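Long-range contacts in DNA repair protein MmcB-related protein (Silicibacter pomeroyi, PDB 3DNX), which is of unknown function but, as an MmcB-like member of the PDDEXK nuclease clan, probably takes part in DNA repair: residues I54-C59 with Q73-W78; C79-W84 with A115-L120; M46-K51 with V127-F132. All coordinates share one frame; numbering follows the deposited sequence.

In the fold
All three contacts hold other parts of the chain against one mixed sheet. Interactions 1 and 3 are buried: the former lays residues 73-78 on inner strand 54-59, the latter sets helix 122-144 on the neighbouring strand 43-48, beside the second subunit. Interaction 2 is only partly buried and ties the loop 115-120 to the start of strand 81-86. Chemistry follows place: interaction 3 is wholly apolar packing, interaction 1 mixes aliphatic contacts with a carboxylate over a ring near a sodium ion, and interaction 2 relies on hydrogen bonds and salt bridges. Asp80 of interaction 2 also accepts from the backbone N of Ile54 in interaction 1, and Leu120 packs on Leu128 of interaction 3.

Interaction 1 of 3, residues I54-C59 with Q73-W78; sequences IWVIEC and QGYLEW. With NA (sodium ion), chain C.
Glu58 sets OE2 over one face of the Tyr75 ring, with OE1 near the hydroxyl, where residues 73-78 lie against strand 54-59, an inner strand of the mixed sheet of this PDDEXK-clan fold. Glu58, Cys59 and Lys60 read as the E-x-K pattern of that clan, although no activity is established here. The Glu58 CG stands anti to the carbonyl carbon; chi2 of -67° bends the chain at CG, and CD stays beside the ring, 3.7 Å from Tyr75 CZ. The two side chains cross at about a right angle, with carboxylate and ring planes 37° apart, so the approach is tilted rather than a flat stack. Glu58 OE1 lies 3.2 Å from Tyr75 OH. The hydrogen bonds go outward: Asp44 N to Glu58 OE2, and Tyr75 OH with Asp69 OD1. A tyrosine suits the place because its ring packs while its hydroxyl reaches that acid.

Further down the strand the contact is aliphatic. Val56, a branched residue well suited to a strand, sets CG1 4.3 Å from Tyr75 CB, and Ile54 meets the backbone with CG2, 3.7 Å from Trp78 O. At the other end of the strand, Cys59 O binds the sodium ion at 2.5 Å, alongside three waters and Asp65 OD2.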
loop_
_atom_site.group_PDB
_atom_site.type_symbol
_atom_site.label_atom_id
_atom_site.label_comp_id
_atom_site.label_asym_id
_atom_site.label_seq_id
_atom_site.Cartn_x
_atom_site.Cartn_y
_atom_site.Cartn_z
ATOM N N ILE A 54 -11.436 7.145 5.236
ATOM C CA ILE A 54 -11.361 5.704 5.516
ATOM C C ILE A 54 -12.792 5.139 5.533
ATOM O O ILE A 54 -13.663 5.618 6.267
ATOM C CB ILE A 54 -10.604 5.401 6.853
ATOM C CG1 ILE A 54 -9.130 5.811 6.730
ATOM C CG2 ILE A 54 -10.642 3.890 7.210
ATOM C CD1 ILE A 54 -8.508 6.157 8.053
ATOM N N TRP A 55 -13.009 4.123 4.684
ATOM C CA TRP A 55 -14.259 3.396 4.573
ATOM C C TRP A 55 -14.052 1.949 4.950
ATOM O O TRP A 55 -13.054 1.339 4.588
ATOM C CB TRP A 55 -14.744 3.430 3.131
ATOM C CG TRP A 55 -15.244 4.753 2.659
ATOM C CD1 TRP A 55 -15.111 5.966 3.263
ATOM C CD2 TRP A 55 -15.932 4.993 1.429
ATOM N NE1 TRP A 55 -15.657 6.956 2.474
ATOM C CE2 TRP A 55 -16.177 6.377 1.347
ATOM C CE3 TRP A 55 -16.328 4.181 0.388
ATOM C CZ2 TRP A 55 -16.839 6.960 0.272
ATOM C CZ3 TRP A 55 -17.008 4.771 -0.692
ATOM C CH2 TRP A 55 -17.243 6.143 -0.722
ATOM N N VAL A 56 -14.973 1.411 5.720
ATOM C CA VAL A 56 -15.010 -0.001 6.012
ATOM C C VAL A 56 -16.230 -0.546 5.276
ATOM O O VAL A 56 -17.357 0.005 5.376
ATOM C CB VAL A 56 -15.113 -0.258 7.520
ATOM C CG1 VAL A 56 -15.691 -1.675 7.813
ATOM C CG2 VAL A 56 -13.745 0.002 8.181
ATOM N N ILE A 57 -16.001 -1.627 4.537
ATOM C CA ILE A 57 -17.070 -2.321 3.834
ATOM C C ILE A 57 -17.063 -3.780 4.255
ATOM O O ILE A 57 -16.082 -4.506 4.041
ATOM C CB ILE A 57 -16.942 -2.216 2.293
ATOM C CG1 ILE A 57 -16.935 -0.756 1.873
ATOM C CG2 ILE A 57 -18.084 -2.950 1.559
ATOM C CD1 ILE A 57 -15.601 -0.323 1.385
ATOM N N GLU A 58 -18.176 -4.199 4.863
ATOM C CA GLU A 58 -18.387 -5.566 5.223
ATOM C C GLU A 58 -19.217 -6.254 4.149
ATOM O O GLU A 58 -20.395 -5.869 3.911
ATOM C CB GLU A 58 -19.096 -5.651 6.587
ATOM C CG GLU A 58 -18.232 -5.321 7.753
ATOM C CD GLU A 58 -17.133 -6.337 7.954
ATOM O OE1 GLU A 58 -17.425 -7.425 8.494
ATOM O OE2 GLU A 58 -15.981 -6.050 7.578
ATOM N N CYS A 59 -18.647 -7.314 3.605
ATOM C CA CYS A 59 -19.188 -8.054 2.489
ATOM C C CYS A 59 -19.906 -9.275 3.013
ATOM O O CYS A 59 -19.288 -10.247 3.391
ATOM C CB CYS A 59 -18.076 -8.437 1.506
ATOM S SG CYS A 59 -17.213 -7.000 0.832
ATOM N N GLN A 73 -21.314 -2.701 15.061
ATOM C CA GLN A 73 -21.193 -1.326 15.549
ATOM C C GLN A 73 -19.763 -1.014 16.051
ATOM O O GLN A 73 -19.366 0.141 16.040
ATOM C CB GLN A 73 -22.242 -0.995 16.583
ATOM C CG GLN A 73 -23.529 -0.533 15.909
ATOM C CD GLN A 73 -24.736 -0.768 16.746
ATOM O OE1 GLN A 73 -25.394 0.173 17.186
ATOM N NE2 GLN A 73 -25.050 -2.041 16.986
ATOM N N GLY A 74 -19.003 -2.050 16.422
ATOM C CA GLY A 74 -17.596 -1.903 16.806
ATOM C C GLY A 74 -16.660 -1.482 15.698
ATOM O O GLY A 74 -15.547 -0.990 15.974
ATOM N N TYR A 75 -17.079 -1.674 14.446
ATOM C CA TYR A 75 -16.306 -1.178 13.324
ATOM C C TYR A 75 -16.389 0.339 13.148
ATOM O O TYR A 75 -15.522 0.933 12.524
ATOM C CB TYR A 75 -16.732 -1.809 12.008
ATOM C CG TYR A 75 -16.613 -3.302 11.900
ATOM C CD1 TYR A 75 -17.733 -4.076 11.607
ATOM C CD2 TYR A 75 -15.385 -3.950 12.038
ATOM C CE1 TYR A 75 -17.649 -5.451 11.462
ATOM C CE2 TYR A 75 -15.289 -5.354 11.900
ATOM C CZ TYR A 75 -16.427 -6.090 11.620
ATOM O OH TYR A 75 -16.390 -7.458 11.474
ATOM N N LEU A 76 -17.430 0.960 13.682
ATOM C CA LEU A 76 -17.683 2.383 13.438
ATOM C C LEU A 76 -16.546 3.339 13.834
ATOM O O LEU A 76 -16.249 4.310 13.117
ATOM C CB LEU A 76 -19.005 2.778 14.123
ATOM C CG LEU A 76 -20.257 2.084 13.533
ATOM C CD1 LEU A 76 -21.562 2.692 14.074
ATOM C CD2 LEU A 76 -20.228 2.133 11.998
ATOM N N GLU A 77 -15.930 3.072 14.983
ATOM C CA GLU A 77 -14.858 3.891 15.491
ATOM C C GLU A 77 -13.566 3.775 14.684
ATOM O O GLU A 77 -12.601 4.481 14.960
ATOM C CB GLU A 77 -14.586 3.561 16.972
ATOM C CG GLU A 77 -14.085 2.136 17.288
ATOM C CD GLU A 77 -13.486 2.057 18.684
ATOM O OE1 GLU A 77 -12.975 3.103 19.158
ATOM O OE2 GLU A 77 -13.517 0.969 19.307
ATOM N N TRP A 78 -13.538 2.886 13.699
ATOM C CA TRP A 78 -12.337 2.666 12.898
ATOM C C TRP A 78 -12.471 3.164 11.469
ATOM O O TRP A 78 -11.648 2.796 10.635
ATOM C CB TRP A 78 -11.987 1.178 12.896
ATOM C CG TRP A 78 -11.710 0.682 14.256
ATOM C CD1 TRP A 78 -12.500 -0.135 15.003
ATOM C CD2 TRP A 78 -10.573 1.009 15.075
ATOM N NE1 TRP A 78 -11.919 -0.352 16.239
ATOM C CE2 TRP A 78 -10.740 0.339 16.307
ATOM C CE3 TRP A 78 -9.433 1.806 14.885
ATOM C CZ2 TRP A 78 -9.811 0.423 17.327
ATOM C CZ3 TRP A 78 -8.510 1.886 15.888
ATOM C CH2 TRP A 78 -8.704 1.206 17.109
HETATM NA NA NA C . -18.247 -12.159 4.657
HETATM O O HOH W 1 -16.369 -11.852 3.488
HETATM O O HOH W 2 -17.786 -13.891 6.137
HETATM O O HOH W 3 -17.919 -10.662 6.417
#

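Interaction 2 of 3, residues C79-W84 with A115-L120; sequences CDRYFW and APEQKL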
loop_
_atom_site.group_PDB
_atom_site.type_symbol
_atom_site.label_atom_id
_atom_site.label_comp_id
_atom_site.label_asym_id
_atom_site.label_seq_id
_atom_site.Cartn_x
_atom_site.Cartn_y
_atom_site.Cartn_z
ATOM N N CYS A 79 -13.498 3.982 11.192
ATOM C CA CYS A 79 -13.737 4.500 9.846
ATOM C C CYS A 79 -14.479 5.830 9.845
ATOM O O CYS A 79 -15.021 6.244 10.851
ATOM C CB CYS A 79 -14.497 3.470 8.995
ATOM S SG CYS A 79 -16.146 3.020 9.568
ATOM N N ASP A 80 -14.403 6.535 8.724
ATOM C CA ASP A 80 -15.203 7.716 8.489
ATOM C C ASP A 80 -16.601 7.308 8.027
ATOM O O ASP A 80 -17.566 7.937 8.424
ATOM C CB ASP A 80 -14.570 8.602 7.427
ATOM C CG ASP A 80 -13.229 9.113 7.825
ATOM O OD1 ASP A 80 -13.084 9.671 8.943
ATOM O OD2 ASP A 80 -12.321 8.995 7.016
ATOM N N ARG A 81 -16.697 6.257 7.207
ATOM C CA ARG A 81 -17.964 5.753 6.683
ATOM C C ARG A 81 -17.940 4.225 6.704
ATOM O O ARG A 81 -16.935 3.619 6.381
ATOM C CB ARG A 81 -18.215 6.240 5.265
ATOM C CG ARG A 81 -18.313 7.753 5.132
ATOM C CD ARG A 81 -18.837 8.139 3.775
ATOM N NE ARG A 81 -18.519 9.515 3.421
ATOM C CZ ARG A 81 -19.387 10.518 3.318
ATOM N NH1 ARG A 81 -18.953 11.721 2.984
ATOM N NH2 ARG A 81 -20.671 10.339 3.498
ATOM N N TYR A 82 -19.039 3.648 7.148
ATOM C CA TYR A 82 -19.271 2.199 7.236
ATOM C C TYR A 82 -20.393 1.753 6.300
ATOM O O TYR A 82 -21.510 2.345 6.279
ATOM C CB TYR A 82 -19.651 1.813 8.676
ATOM C CG TYR A 82 -19.960 0.359 8.798
ATOM C CD1 TYR A 82 -18.952 -0.560 8.982
ATOM C CD2 TYR A 82 -21.284 -0.104 8.733
ATOM C CE1 TYR A 82 -19.226 -1.919 9.065
ATOM C CE2 TYR A 82 -21.566 -1.451 8.795
ATOM C CZ TYR A 82 -20.527 -2.348 9.003
ATOM O OH TYR A 82 -20.778 -3.688 9.092
ATOM N N PHE A 83 -20.093 0.720 5.502
ATOM C CA PHE A 83 -20.992 0.174 4.474
ATOM C C PHE A 83 -21.108 -1.326 4.603
ATOM O O PHE A 83 -20.136 -2.024 4.995
ATOM C CB PHE A 83 -20.497 0.365 3.041
ATOM C CG PHE A 83 -20.257 1.794 2.636
ATOM C CD1 PHE A 83 -21.116 2.451 1.781
ATOM C CD2 PHE A 83 -19.124 2.463 3.092
ATOM C CE1 PHE A 83 -20.865 3.768 1.388
ATOM C CE2 PHE A 83 -18.865 3.760 2.702
ATOM C CZ PHE A 83 -19.743 4.423 1.867
ATOM N N TRP A 84 -22.300 -1.812 4.233
ATOM C CA TRP A 84 -22.500 -3.208 3.871
ATOM C C TRP A 84 -22.359 -3.368 2.370
ATOM O O TRP A 84 -22.641 -2.437 1.637
ATOM C CB TRP A 84 -23.867 -3.693 4.301
ATOM C CG TRP A 84 -24.155 -3.503 5.746
ATOM C CD1 TRP A 84 -24.799 -2.456 6.302
ATOM C CD2 TRP A 84 -23.808 -4.392 6.821
ATOM N NE1 TRP A 84 -24.892 -2.632 7.671
ATOM C CE2 TRP A 84 -24.260 -3.805 8.003
ATOM C CE3 TRP A 84 -23.149 -5.627 6.886
ATOM C CZ2 TRP A 84 -24.101 -4.417 9.241
ATOM C CZ3 TRP A 84 -22.973 -6.222 8.111
ATOM C CH2 TRP A 84 -23.433 -5.622 9.266
ATOM N N ALA A 115 -23.088 6.036 3.107
ATOM C CA ALA A 115 -23.009 5.981 4.537
ATOM C C ALA A 115 -22.937 7.393 5.137
ATOM O O ALA A 115 -22.383 8.321 4.531
ATOM C CB ALA A 115 -21.853 5.133 4.948
ATOM N N PRO A 116 -23.508 7.581 6.341
ATOM C CA PRO A 116 -23.295 8.857 7.032
ATOM C C PRO A 116 -21.804 9.023 7.443
ATOM O O PRO A 116 -21.127 8.022 7.669
ATOM C CB PRO A 116 -24.203 8.749 8.258
ATOM C CG PRO A 116 -24.370 7.322 8.513
ATOM C CD PRO A 116 -24.331 6.651 7.141
ATOM N N GLU A 117 -21.317 10.267 7.500
ATOM C CA GLU A 117 -19.917 10.553 7.877
ATOM C C GLU A 117 -19.762 10.710 9.398
ATOM O O GLU A 117 -20.431 11.530 10.008
ATOM C CB GLU A 117 -19.374 11.800 7.154
ATOM C CG GLU A 117 -17.920 12.133 7.561
ATOM C CD GLU A 117 -16.979 12.371 6.389
ATOM O OE1 GLU A 117 -17.477 12.657 5.285
ATOM O OE2 GLU A 117 -15.737 12.275 6.565
ATOM N N GLN A 118 -18.891 9.888 9.979
ATOM C CA GLN A 118 -18.530 9.942 11.392
ATOM C C GLN A 118 -17.003 10.078 11.476
ATOM O O GLN A 118 -16.315 9.136 11.882
ATOM C CB GLN A 118 -19.010 8.664 12.115
ATOM C CG GLN A 118 -20.022 7.797 11.317
ATOM C CD GLN A 118 -21.133 7.222 12.179
ATOM O OE1 GLN A 118 -22.304 7.312 11.816
ATOM N NE2 GLN A 118 -20.775 6.638 13.322
ATOM N N LYS A 119 -16.486 11.233 11.066
ATOM C CA LYS A 119 -15.039 11.431 10.925
ATOM C C LYS A 119 -14.148 10.940 12.091
ATOM O O LYS A 119 -14.474 11.051 13.273
ATOM C CB LYS A 119 -14.713 12.903 10.651
ATOM C CG LYS A 119 -14.823 13.352 9.189
ATOM C CD LYS A 119 -13.994 14.667 8.987
ATOM C CE LYS A 119 -14.803 15.806 8.325
ATOM N NZ LYS A 119 -15.204 15.497 6.915
ATOM N N LEU A 120 -12.997 10.419 11.694
ATOM C CA LEU A 120 -11.999 9.853 12.581
ATOM C C LEU A 120 -11.132 11.019 13.117
ATOM O O LEU A 120 -10.951 12.032 12.437
ATOM C CB LEU A 120 -11.158 8.866 11.749
ATOM C CG LEU A 120 -10.903 7.375 12.029
ATOM C CD1 LEU A 120 -11.926 6.657 12.793
ATOM C CD2 LEU A 120 -10.686 6.676 10.675
HETATM O O HOH W 4 -12.746 11.958 5.901
HETATM O O HOH W 5 -20.923 5.584 8.609
#
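Asp80 meets residues 118-120 through both its backbone and its side chain, as the loop between edge strand 109-113 and helix 122-144 passes the start of strand 81-86. Two of the three direct hydrogen bonds centre on Asp80. Gln118 N donates to Asp80 O at 2.8 Å, almost straight at 177°, and Leu120 N donates to Asp80 OD1 at 2.9 Å. The other carboxylate oxygen, OD2, accepts from Ile54 N and forms a salt bridge with Arg125, so this short acid joins loop, sheet and helix. The third bond comes from Arg81, whose chain runs extended from CG to NE: its NH2 donates to Ala115 O at 2.8 Å, with that oxygen only 7° out of the guanidinium plane. A water adds a further link, donating to Pro116 O and accepting from Tyr82 N.

Ionic contacts gather at the same guanidinium. Arg81 NH1 forms a salt bridge with Glu117 OE1 at 2.9 Å, while Glu117 CB sits over the centre of the group. The carboxylate is turned 64° against it, and its OE2 forms a salt bridge with Lys119 NZ, whose hydrogen bond is weak.

Apolar contacts fill the two ends. The CB of Ala115 rests over the centre of the Phe83 ring, 3.9 Å from its centroid, a CH-pi contact; the small methyl suits a spot where the same CB is already 3.1 Å from Tyr82 O. The Leu120 methyls pack on the Cys79 backbone, CD2 lying 3.8 Å from Cys79 CA.

Asp80 OD1 and Glu117 OE2 stand 4.4 Å apart and would repel each other if both acids are charged; a water donating to Glu117 OE2 and, weakly, to Asp80 OD2, with the nearby Arg81, Lys119 and Arg125, would probably ease this.

Interaction 3 of 3, residues M46-K51 with V127-F132; sequences MGLGPK and VLIQKF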
loop_
_atom_site.group_PDB
_atom_site.type_symbol
_atom_site.label_atom_id
_atom_site.label_comp_id
_atom_site.label_asym_id
_atom_site.label_seq_id
_atom_site.Cartn_x
_atom_site.Cartn_y
_atom_site.Cartn_z
HETATM N N MSE A 46 -11.128 -2.516 3.431
HETATM C CA MSE A 46 -10.888 -1.129 3.809
HETATM C C MSE A 46 -10.636 -0.311 2.569
HETATM O O MSE A 46 -9.804 -0.707 1.746
HETATM C CB MSE A 46 -9.726 -0.996 4.794
HETATM C CG MSE A 46 -9.508 0.506 5.220
HETATM SE SE MSE A 46 -8.137 0.892 6.469
HETATM C CE MSE A 46 -7.465 2.627 5.754
ATOM N N GLY A 47 -11.353 0.816 2.440
ATOM C CA GLY A 47 -11.137 1.756 1.338
ATOM C C GLY A 47 -10.452 3.005 1.827
ATOM O O GLY A 47 -10.752 3.489 2.936
ATOM N N LEU A 48 -9.506 3.521 1.016
ATOM C CA LEU A 48 -8.795 4.732 1.303
ATOM C C LEU A 48 -8.979 5.733 0.161
ATOM O O LEU A 48 -8.647 5.446 -1.016
ATOM C CB LEU A 48 -7.312 4.450 1.529
ATOM C CG LEU A 48 -6.396 5.641 1.737
ATOM C CD1 LEU A 48 -6.775 6.412 3.018
ATOM C CD2 LEU A 48 -4.887 5.205 1.739
ATOM N N GLY A 49 -9.526 6.879 0.530
ATOM C CA GLY A 49 -9.862 7.968 -0.398
ATOM C C GLY A 49 -8.674 8.857 -0.676
ATOM O O GLY A 49 -7.646 8.802 0.046
ATOM N N PRO A 50 -8.756 9.644 -1.762
ATOM C CA PRO A 50 -7.562 10.434 -2.148
ATOM C C PRO A 50 -7.168 11.525 -1.129
ATOM O O PRO A 50 -6.031 12.027 -1.175
ATOM C CB PRO A 50 -7.958 11.065 -3.505
ATOM C CG PRO A 50 -9.438 10.966 -3.567
ATOM C CD PRO A 50 -9.865 9.788 -2.709
ATOM N N LYS A 51 -8.077 11.870 -0.224
ATOM C CA LYS A 51 -7.800 12.851 0.824
ATOM C C LYS A 51 -7.688 12.167 2.181
ATOM O O LYS A 51 -7.706 12.832 3.209
ATOM C CB LYS A 51 -8.910 13.910 0.859
ATOM C CG LYS A 51 -9.027 14.754 -0.436
ATOM C CD LYS A 51 -10.146 15.824 -0.343
ATOM C CE LYS A 51 -11.361 15.493 -1.228
ATOM N NZ LYS A 51 -10.947 15.278 -2.667
ATOM N N VAL A 127 -2.602 6.357 12.170
ATOM C CA VAL A 127 -2.281 4.972 12.504
ATOM C C VAL A 127 -2.843 4.022 11.462
ATOM O O VAL A 127 -2.154 3.102 11.001
ATOM C CB VAL A 127 -2.806 4.587 13.907
ATOM C CG1 VAL A 127 -2.663 3.085 14.151
ATOM C CG2 VAL A 127 -2.047 5.314 14.950
ATOM N N LEU A 128 -4.105 4.246 11.068
ATOM C CA LEU A 128 -4.754 3.362 10.153
ATOM C C LEU A 128 -4.189 3.457 8.733
ATOM O O LEU A 128 -4.117 2.469 8.051
ATOM C CB LEU A 128 -6.254 3.663 10.119
ATOM C CG LEU A 128 -7.014 3.337 11.399
ATOM C CD1 LEU A 128 -8.424 3.922 11.276
ATOM C CD2 LEU A 128 -7.063 1.803 11.611
ATOM N N ILE A 129 -3.848 4.650 8.281
ATOM C CA ILE A 129 -3.196 4.819 6.973
ATOM C C ILE A 129 -1.827 4.123 6.908
ATOM O O ILE A 129 -1.475 3.493 5.888
ATOM C CB ILE A 129 -3.146 6.314 6.534
ATOM C CG1 ILE A 129 -4.591 6.822 6.377
ATOM C CG2 ILE A 129 -2.264 6.494 5.213
ATOM C CD1 ILE A 129 -4.724 8.215 5.857
ATOM N N GLN A 130 -1.099 4.168 8.009
ATOM C CA GLN A 130 0.196 3.505 8.121
ATOM C C GLN A 130 0.017 1.990 8.007
ATOM O O GLN A 130 0.814 1.294 7.328
ATOM C CB GLN A 130 0.894 3.880 9.440
ATOM C CG GLN A 130 2.115 3.050 9.795
ATOM C CD GLN A 130 3.312 3.466 9.035
ATOM O OE1 GLN A 130 3.532 4.657 8.839
ATOM N NE2 GLN A 130 4.144 2.497 8.644
ATOM N N LYS A 131 -1.040 1.492 8.651
ATOM C CA LYS A 131 -1.342 0.063 8.657
ATOM C C LYS A 131 -1.771 -0.395 7.281
ATOM O O LYS A 131 -1.384 -1.464 6.840
ATOM C CB LYS A 131 -2.434 -0.259 9.672
ATOM C CG LYS A 131 -1.933 -0.354 11.077
ATOM C CD LYS A 131 -3.061 -0.546 12.089
ATOM C CE LYS A 131 -2.513 -0.241 13.489
ATOM N NZ LYS A 131 -2.951 -1.283 14.479
ATOM N N PHE A 132 -2.601 0.412 6.633
ATOM C CA PHE A 132 -3.072 0.140 5.295
ATOM C C PHE A 132 -1.891 0.065 4.313
ATOM O O PHE A 132 -1.768 -0.913 3.551
ATOM C CB PHE A 132 -4.053 1.229 4.912
ATOM C CG PHE A 132 -4.635 1.094 3.552
ATOM C CD1 PHE A 132 -5.931 0.625 3.389
ATOM C CD2 PHE A 132 -3.940 1.483 2.427
ATOM C CE1 PHE A 132 -6.490 0.537 2.124
ATOM C CE2 PHE A 132 -4.489 1.396 1.169
ATOM C CZ PHE A 132 -5.758 0.903 0.999
#
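Phe132 projects from its helix as a flat plug between Met46 and Leu48, the two side chains of strand 46-48 that face the helix. Its CG lies anti to the backbone N (chi1 -180°), which sends CG out toward the strand; the ring follows between the two side chains. Leu48 CB rides over one ring face, 4.1 Å from the centroid, in a CH-pi contact displaced toward the rim, and Leu48 CD2 continues over to Phe132 CE2 at 3.9 Å. Met46, deposited as selenomethionine, borders the ring differently. Its chain is straight through CG and SE and then bends at chi3, hooking CE to within 3.5 Å of Phe132 CD1. The selenium itself lies at the ring edge, 5.1 Å from the centroid, a Met-aromatic contact; a long, flexible, unbranched side chain is what can bend its end against the CD1 edge of the ring.

The setting is an alpha/beta packing: helix 122-144 lies across the sheet, with the short axes of 46-48 and 127-132 at 105° and 10.4 Å apart at their closest. Val30 and Val32 of the adjoining strand also touch the Phe132 side chain. An alanine in place of Phe132 would keep CB near Met46 CE but would probably open a gap beneath Leu48 CB and leave the selenomethionine end freer to turn.

One turn back along the helix, Ile129 supplies the next bump. Its CD1 meets Leu48 CD1 at 3.9 Å, the side chains crossing at about a right angle, so the forked leucine end touches both Ile129 and Phe132. Beyond them lies the second subunit, whose Ile129 packs on Ile129, whose Ala133 packs on Leu48 and whose Ala137 packs on Phe132.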